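Local coordinates for protein nigritoxine (Vibrio nigripulchritudo, PDB 5M41) that acts as a bacterial protein toxin against crustaceans and insects, with a fold that was new when its structure was solved, at residues A[244-249]-A[373-378]. Residues are numbered along the deposited sequence; the frame is centred on the assembly and turned at random.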
ATOM      1  N   LEU A 244     -16.087  10.224 -18.745  1.00 40.24           N
ATOM      2  CA  LEU A 244     -16.851  10.746 -17.595  1.00 37.97           C
ATOM      3  C   LEU A 244     -17.160   9.642 -16.608  1.00 40.87           C
ATOM      4  O   LEU A 244     -17.115   9.862 -15.380  1.00 40.72           O
ATOM      5  CB  LEU A 244     -18.150  11.453 -18.014  1.00 36.33           C
ATOM      6  CG  LEU A 244     -18.060  12.711 -18.889  1.00 35.69           C
ATOM      7  CD1 LEU A 244     -19.378  13.455 -18.840  1.00 36.43           C
ATOM      8  CD2 LEU A 244     -16.970  13.683 -18.458  1.00 33.00           C
ATOM      9  N   ARG A 245     -17.473   8.454 -17.118  1.00 40.23           N
ATOM     10  CA  ARG A 245     -17.726   7.323 -16.239  1.00 41.94           C
ATOM     11  C   ARG A 245     -16.481   6.987 -15.397  1.00 40.54           C
ATOM     12  O   ARG A 245     -16.606   6.583 -14.247  1.00 42.42           O
ATOM     13  CB  ARG A 245     -18.177   6.095 -17.042  1.00 44.16           C
ATOM     14  CG  ARG A 245     -19.580   6.241 -17.615  1.00 46.30           C
ATOM     15  CD  ARG A 245     -19.935   5.052 -18.494  1.00 50.60           C
ATOM     16  NE  ARG A 245     -19.853   3.792 -17.760  1.00 52.89           N
ATOM     17  CZ  ARG A 245     -20.846   3.259 -17.065  1.00 57.53           C
ATOM     18  NH1 ARG A 245     -22.030   3.861 -17.000  1.00 60.22           N
ATOM     19  NH2 ARG A 245     -20.651   2.101 -16.448  1.00 63.11           N
ATOM     20  N   ALA A 246     -15.299   7.184 -15.973  1.00 39.65           N
ATOM     21  CA  ALA A 246     -14.026   6.801 -15.339  1.00 38.81           C
ATOM     22  C   ALA A 246     -13.282   7.979 -14.686  1.00 37.01           C
ATOM     23  O   ALA A 246     -12.095   7.869 -14.377  1.00 37.28           O
ATOM     24  CB  ALA A 246     -13.124   6.095 -16.367  1.00 37.69           C
ATOM     25  N   ILE A 247     -13.974   9.099 -14.498  1.00 35.93           N
ATOM     26  CA  ILE A 247     -13.374  10.331 -13.937  1.00 35.96           C
ATOM     27  C   ILE A 247     -12.642  10.137 -12.593  1.00 34.99           C
ATOM     28  O   ILE A 247     -11.646  10.794 -12.334  1.00 35.30           O
ATOM     29  CB  ILE A 247     -14.411  11.505 -13.856  1.00 35.59           C
ATOM     30  CG1 ILE A 247     -13.761  12.806 -13.404  1.00 37.24           C
ATOM     31  CG2 ILE A 247     -15.502  11.242 -12.838  1.00 35.64           C
ATOM     32  CD1 ILE A 247     -12.894  13.456 -14.452  1.00 34.36           C
ATOM     33  N   GLN A 248     -13.133   9.244 -11.740  1.00 35.82           N
ATOM     34  CA  GLN A 248     -12.446   8.962 -10.469  1.00 35.91           C
ATOM     35  C   GLN A 248     -11.669   7.630 -10.507  1.00 36.81           C
ATOM     36  O   GLN A 248     -11.341   7.075  -9.470  1.00 36.58           O
ATOM     37  CB  GLN A 248     -13.458   8.990  -9.311  1.00 36.39           C
ATOM     38  CG  GLN A 248     -14.062  10.379  -9.123  1.00 36.36           C
ATOM     39  CD  GLN A 248     -14.922  10.487  -7.867  1.00 38.40           C
ATOM     40  OE1 GLN A 248     -15.766   9.653  -7.627  1.00 40.02           O
ATOM     41  NE2 GLN A 248     -14.712  11.541  -7.085  1.00 37.09           N
ATOM     42  N   SER A 249     -11.386   7.113 -11.699  1.00 36.40           N
ATOM     43  CA  SER A 249     -10.675   5.832 -11.794  1.00 38.05           C
ATOM     44  C   SER A 249      -9.165   6.060 -11.646  1.00 36.93           C
ATOM     45  O   SER A 249      -8.681   7.190 -11.813  1.00 35.99           O
ATOM     46  CB  SER A 249     -11.007   5.100 -13.106  1.00 38.96           C
ATOM     47  OG  SER A 249     -10.364   5.741 -14.179  1.00 41.73           O
ATOM     48  N   SER A 373     -16.010   1.851  -6.949  1.00 41.83           N
ATOM     49  CA  SER A 373     -16.044   0.392  -7.007  1.00 43.47           C
ATOM     50  C   SER A 373     -16.240  -0.120  -8.438  1.00 45.52           C
ATOM     51  O   SER A 373     -15.568  -1.074  -8.859  1.00 45.52           O
ATOM     52  CB  SER A 373     -17.068  -0.215  -6.049  1.00 47.11           C
ATOM     53  OG  SER A 373     -18.337   0.320  -6.256  1.00 51.57           O
ATOM     54  N   ARG A 374     -17.101   0.549  -9.205  1.00 45.42           N
ATOM     55  CA  ARG A 374     -17.291   0.179 -10.594  1.00 47.62           C
ATOM     56  C   ARG A 374     -16.000   0.318 -11.411  1.00 44.45           C
ATOM     57  O   ARG A 374     -15.739  -0.523 -12.262  1.00 44.42           O
ATOM     58  CB  ARG A 374     -18.416   0.987 -11.238  1.00 51.07           C
ATOM     59  CG  ARG A 374     -18.518   0.744 -12.734  1.00 59.04           C
ATOM     60  CD  ARG A 374     -19.446   1.740 -13.430  1.00 61.51           C
ATOM     61  NE  ARG A 374     -18.932   3.115 -13.427  1.00 59.57           N
ATOM     62  CZ  ARG A 374     -19.714   4.185 -13.570  1.00 56.46           C
ATOM     63  NH1 ARG A 374     -21.011   4.018 -13.710  1.00 59.26           N
ATOM     64  NH2 ARG A 374     -19.208   5.408 -13.558  1.00 54.81           N
ATOM     65  N   ASP A 375     -15.213   1.368 -11.157  1.00 41.85           N
ATOM     66  CA  ASP A 375     -13.923   1.556 -11.831  1.00 41.79           C
ATOM     67  C   ASP A 375     -12.974   0.403 -11.539  1.00 41.33           C
ATOM     68  O   ASP A 375     -12.238  -0.033 -12.416  1.00 41.11           O
ATOM     69  CB  ASP A 375     -13.224   2.847 -11.381  1.00 40.57           C
ATOM     70  CG  ASP A 375     -14.017   4.107 -11.713  1.00 43.51           C
ATOM     71  OD1 ASP A 375     -14.761   4.113 -12.710  1.00 44.66           O
ATOM     72  OD2 ASP A 375     -13.860   5.114 -10.980  1.00 42.11           O
ATOM     73  N   LEU A 376     -12.972  -0.077 -10.294  1.00 40.21           N
ATOM     74  CA  LEU A 376     -12.118  -1.203  -9.946  1.00 40.95           C
ATOM     75  C   LEU A 376     -12.540  -2.491 -10.679  1.00 42.78           C
ATOM     76  O   LEU A 376     -11.672  -3.219 -11.173  1.00 43.68           O
ATOM     77  CB  LEU A 376     -12.034  -1.391  -8.426  1.00 40.10           C
ATOM     78  CG  LEU A 376     -10.873  -0.579  -7.817  1.00 42.64           C
ATOM     79  CD1 LEU A 376     -10.868   0.900  -8.203  1.00 41.14           C
ATOM     80  CD2 LEU A 376     -10.747  -0.762  -6.319  1.00 42.29           C
ATOM     81  N   ILE A 377     -13.848  -2.765 -10.760  1.00 43.33           N
ATOM     82  CA  ILE A 377     -14.329  -3.956 -11.493  1.00 46.67           C
ATOM     83  C   ILE A 377     -13.884  -3.836 -12.954  1.00 47.93           C
ATOM     84  O   ILE A 377     -13.267  -4.749 -13.503  1.00 48.71           O
ATOM     85  CB  ILE A 377     -15.877  -4.104 -11.426  1.00 50.76           C
ATOM     86  CG1 ILE A 377     -16.343  -4.407  -9.997  1.00 49.89           C
ATOM     87  CG2 ILE A 377     -16.388  -5.183 -12.384  1.00 53.17           C
ATOM     88  CD1 ILE A 377     -15.657  -5.588  -9.341  1.00 50.41           C
ATOM     89  N   GLU A 378     -14.158  -2.687 -13.564  1.00 47.56           N
ATOM     90  CA  GLU A 378     -13.805  -2.480 -14.968  1.00 49.70           C
ATOM     91  C   GLU A 378     -12.298  -2.587 -15.158  1.00 46.71           C
ATOM     92  O   GLU A 378     -11.843  -3.198 -16.108  1.00 46.80           O
ATOM     93  CB  GLU A 378     -14.348  -1.153 -15.489  1.00 54.17           C
ATOM     94  CG  GLU A 378     -15.867  -1.178 -15.668  1.00 64.59           C
ATOM     95  CD  GLU A 378     -16.478   0.174 -16.048  1.00 69.36           C
ATOM     96  OE1 GLU A 378     -15.729   1.114 -16.408  1.00 71.47           O
ATOM     97  OE2 GLU A 378     -17.729   0.295 -16.001  1.00 74.96           O
TER
HETATM   98  O   HOH W   1     -14.952   7.163 -11.947  1.00 28.09           O
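A polar, water-bridged contact joins the end of helix 240-245 and the type I beta turn Ala246-Ser249 to the first turns of helix 373-382, which follows strand 366-370. The turn closes through Ser249 N to Ala246 O, and the same carbonyl oxygen accepts from Ser249 OG (2.8 Å). Arg374, its CG anti to the backbone N (chi1 173°) and its chain bent at chi3, reaches the end of the other helix, where NH2 donates to a lone pair of Arg245 O at 2.9 Å. Its NH1 bonds to Gly19 O, so carbonyls on two parts of the chain help to hold the guanidinium. The Arg245 side chain crosses that of Arg374 at about a right angle, and their guanidinium planes lie 37° apart. Arg374 NH1 sits over one face of the Arg245 guanidinium, 3.4 Å from Arg245 CZ, a contact of like charges, not a hydrogen bond. At the edge of the Arg245 group, Glu378 OE2 forms a long, weak salt bridge with NH2 (3.5 Å). Asp375 points at the turn: its CB and CG pack on Ser249 CB, the CG-CB distance being 3.5 Å. Its OD2 accepts from Ser372 N and, at 2.5 Å, from a water that also donates to Arg245 O and accepts from Gln248 N. One water thus ties the aspartate to both the helix end and the turn. The close approach of two arginines is probably eased by Glu378, while the partial negative charge expected at the carbonyl end of helix 240-245 would suit the positive Arg374.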